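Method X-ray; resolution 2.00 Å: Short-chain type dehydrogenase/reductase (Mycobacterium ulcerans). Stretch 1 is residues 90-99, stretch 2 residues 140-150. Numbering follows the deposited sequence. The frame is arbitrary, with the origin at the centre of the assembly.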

# COMPACT_ATOMS: atom_id res chain seq x y z
N GLY B 90 -11.83 24.32 -28.78
CA GLY B 90 -10.97 25.27 -28.06
C GLY B 90 -10.47 24.81 -26.70
O GLY B 90 -9.54 25.40 -26.16
N ARG B 91 -11.09 23.77 -26.15
CA ARG B 91 -10.72 23.29 -24.82
C ARG B 91 -10.81 21.78 -24.74
O ARG B 91 -11.68 21.20 -25.35
N LEU B 92 -9.90 21.16 -23.99
CA LEU B 92 -9.92 19.71 -23.77
C LEU B 92 -10.25 19.49 -22.30
O LEU B 92 -9.47 19.86 -21.42
N HIS B 93 -11.42 18.91 -22.04
CA HIS B 93 -11.93 18.74 -20.69
C HIS B 93 -11.37 17.50 -20.01
O HIS B 93 -11.33 17.42 -18.79
N GLY B 94 -10.95 16.51 -20.77
CA GLY B 94 -10.43 15.33 -20.12
C GLY B 94 -9.95 14.27 -21.07
O GLY B 94 -10.11 14.39 -22.28
N VAL B 95 -9.39 13.23 -20.48
CA VAL B 95 -8.80 12.14 -21.23
C VAL B 95 -9.07 10.88 -20.48
O VAL B 95 -8.99 10.86 -19.25
N VAL B 96 -9.37 9.82 -21.22
CA VAL B 96 -9.37 8.47 -20.70
C VAL B 96 -8.43 7.65 -21.56
O VAL B 96 -8.66 7.46 -22.79
N HIS B 97 -7.36 7.16 -20.93
CA HIS B 97 -6.28 6.50 -21.64
C HIS B 97 -6.41 4.99 -21.46
O HIS B 97 -6.06 4.43 -20.41
N CYS B 98 -6.96 4.34 -22.48
CA CYS B 98 -7.16 2.89 -22.48
C CYS B 98 -6.21 2.13 -23.39
O CYS B 98 -6.19 0.87 -23.34
N ALA B 99 -5.48 2.86 -24.24
CA ALA B 99 -4.53 2.24 -25.16
C ALA B 99 -3.39 1.64 -24.36
O ALA B 99 -2.87 2.27 -23.44
N ARG B 140 -3.62 24.87 -19.60
CA ARG B 140 -4.00 26.12 -20.29
C ARG B 140 -5.51 26.39 -20.25
O ARG B 140 -5.93 27.54 -20.19
N GLY B 141 -6.31 25.34 -20.31
CA GLY B 141 -7.77 25.48 -20.27
C GLY B 141 -8.36 25.77 -18.91
O GLY B 141 -9.57 25.99 -18.81
N GLY B 142 -7.55 25.77 -17.86
CA GLY B 142 -8.04 26.08 -16.52
C GLY B 142 -8.43 24.87 -15.68
O GLY B 142 -9.04 25.01 -14.62
N GLY B 143 -8.08 23.67 -16.15
CA GLY B 143 -8.36 22.45 -15.42
C GLY B 143 -8.94 21.35 -16.28
O GLY B 143 -9.30 21.56 -17.44
N GLY B 144 -9.01 20.16 -15.70
CA GLY B 144 -9.61 19.01 -16.37
C GLY B 144 -9.32 17.75 -15.61
O GLY B 144 -8.88 17.81 -14.46
N SER B 145 -9.54 16.60 -16.24
CA SER B 145 -9.47 15.31 -15.55
C SER B 145 -8.89 14.21 -16.44
O SER B 145 -9.43 13.93 -17.50
N PHE B 146 -7.79 13.60 -16.00
CA PHE B 146 -7.11 12.58 -16.78
C PHE B 146 -7.35 11.24 -16.06
O PHE B 146 -7.08 11.13 -14.87
N VAL B 147 -7.85 10.24 -16.76
CA VAL B 147 -8.06 8.93 -16.19
C VAL B 147 -7.23 7.89 -16.96
O VAL B 147 -7.44 7.64 -18.17
N GLY B 148 -6.30 7.27 -16.26
CA GLY B 148 -5.50 6.21 -16.83
C GLY B 148 -6.09 4.85 -16.52
O GLY B 148 -6.44 4.55 -15.36
N ILE B 149 -6.18 4.00 -17.53
CA ILE B 149 -6.65 2.63 -17.31
C ILE B 149 -5.48 1.67 -17.10
O ILE B 149 -4.71 1.40 -18.03
N SER B 150 -5.36 1.16 -15.88
CA SER B 150 -4.27 0.29 -15.50
C SER B 150 -4.75 -1.17 -15.54
O SER B 150 -5.36 -1.57 -16.51

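Neighbouring parallel strands in a sheet are joined by their backbones, and their side chains, alternating between the two faces, pack in rows over the ladder. Strands 94-97 and 144-149 of this short-chain dehydrogenase/reductase, running parallel with axes 4.7 Å apart at closest approach, are a clear example. Because the register pairs Val 95 with Phe 146 and Val 96 with Val 147, paired residues lie on the same face and can meet side by side.

The apolar centre has two halves. On the face that carries Val 95, Phe 146 and His 97, Phe 146 adopts chi1 t with chi2 at -76°, and the end of its ring comes nearer to the first stretch than its CA-to-CB bond alone would suggest. Val 95, also t, meets it with CG1 3.6 Å from Phe 146 CE2, and His 97 CB lies 3.9 Å from Phe 146 CZ. The partner of His 97 is Gly 148, which adds no side chain, and the His 97 imidazole, with chi1 t, finds its polar partners elsewhere in the structure.

The other face carries Val 96 and Val 147, both t. Their direct contact is loose, Val 96 CG1 standing 4.4 Å from Val 147 CB. Ile 149, pointing toward the first stretch with chi1 and chi2 both m, brings CD1 to 4.1 Å from Val 96 CG1, while its CG1 lies 3.7 Å from SG of Cys 98, an m rotamer. Ser 145 is on this same face, t, its OG satisfied elsewhere.

Between these two layers the backbone supplies the directional bonds. Val 147 N donates to Val 95 O at 2.8 Å and His 97 N to Val 147 O at 2.8 Å; Ile 149 N reaches His 97 O at 2.9 Å.

Toward the start of the ladder, glycines replace side chains. An ideal CB on Gly 94 would lie 2.8 Å from Ser 145 O, and one on Gly 144 would lie 2.8 Å from His 93 O, both clashes.

Beyond them lies the polar edge. The extended side chain of Arg 91, t at chi1, chi2 and chi3, starts sideways, but its end approaches the glycine turn. Gly 141 O sits over one face of the guanidinium, 3.0 Å from Arg 91 NE, where the angle is too poor for a hydrogen bond. Water 1 provides the better link: it accepts from Arg 91 NE at 3.1 Å and lies within hydrogen-bonding distance of Leu 92 O (2.8 Å from the water O) and Gly 143 O (2.7 Å from the water O), bridging the two stretches.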

# COMPACT_ATOMS: atom_id res chain seq x y z
CB ARG B 91 -11.63 23.90 -23.76
CG ARG B 91 -10.99 23.93 -22.38
CD ARG B 91 -11.87 24.62 -21.33
NE ARG B 91 -11.62 24.10 -19.98
CZ ARG B 91 -12.23 24.52 -18.88
NH1 ARG B 91 -13.13 25.50 -18.93
NH2 ARG B 91 -11.94 23.96 -17.70
CB LEU B 92 -8.58 19.06 -24.13
CG LEU B 92 -8.42 17.56 -23.81
CD1 LEU B 92 -9.35 16.70 -24.67
CD2 LEU B 92 -6.99 17.11 -24.00
CB HIS B 93 -13.46 18.69 -20.71
CG HIS B 93 -14.07 20.01 -21.05
ND1 HIS B 93 -14.30 20.41 -22.35
CD2 HIS B 93 -14.41 21.06 -20.27
CE1 HIS B 93 -14.81 21.63 -22.35
NE2 HIS B 93 -14.89 22.04 -21.09
CB VAL B 95 -7.23 12.29 -21.34
CG1 VAL B 95 -6.60 11.09 -22.02
CG2 VAL B 95 -6.86 13.54 -22.08
CB VAL B 96 -10.76 7.85 -20.70
CG1 VAL B 96 -10.72 6.50 -19.91
CG2 VAL B 96 -11.80 8.80 -20.06
CB HIS B 97 -4.91 7.07 -21.20
CG HIS B 97 -3.73 6.34 -21.77
ND1 HIS B 97 -3.47 6.26 -23.12
CD2 HIS B 97 -2.75 5.62 -21.15
CE1 HIS B 97 -2.38 5.54 -23.32
NE2 HIS B 97 -1.92 5.15 -22.14
CB CYS B 98 -8.58 2.55 -22.92
SG CYS B 98 -9.82 3.63 -22.24
CB ALA B 99 -4.01 3.26 -26.16
CB ARG B 140 -3.54 26.12 -21.75
CG ARG B 140 -2.07 25.86 -21.94
CD ARG B 140 -1.46 26.70 -23.04
NE ARG B 140 -0.26 26.04 -23.58
CZ ARG B 140 -0.21 25.35 -24.72
NH1 ARG B 140 0.94 24.78 -25.08
NH2 ARG B 140 -1.27 25.21 -25.50
CB SER B 145 -10.88 14.89 -15.06
OG SER B 145 -10.84 13.59 -14.46
CB PHE B 146 -5.61 12.88 -16.86
CG PHE B 146 -4.86 11.97 -17.79
CD1 PHE B 146 -4.55 10.66 -17.42
CD2 PHE B 146 -4.45 12.43 -19.05
CE1 PHE B 146 -3.86 9.82 -18.29
CE2 PHE B 146 -3.76 11.60 -19.92
CZ PHE B 146 -3.47 10.30 -19.55
CB VAL B 147 -9.56 8.55 -16.23
CG1 VAL B 147 -9.80 7.13 -15.61
CG2 VAL B 147 -10.39 9.64 -15.54
CB ILE B 149 -7.52 2.10 -18.44
CG1 ILE B 149 -8.66 3.09 -18.75
CG2 ILE B 149 -8.05 0.70 -18.07
CD1 ILE B 149 -9.64 3.27 -17.62
CB SER B 150 -3.76 0.72 -14.13
OG SER B 150 -2.71 -0.11 -13.65
O HOH W 1 -9.11 22.30 -20.01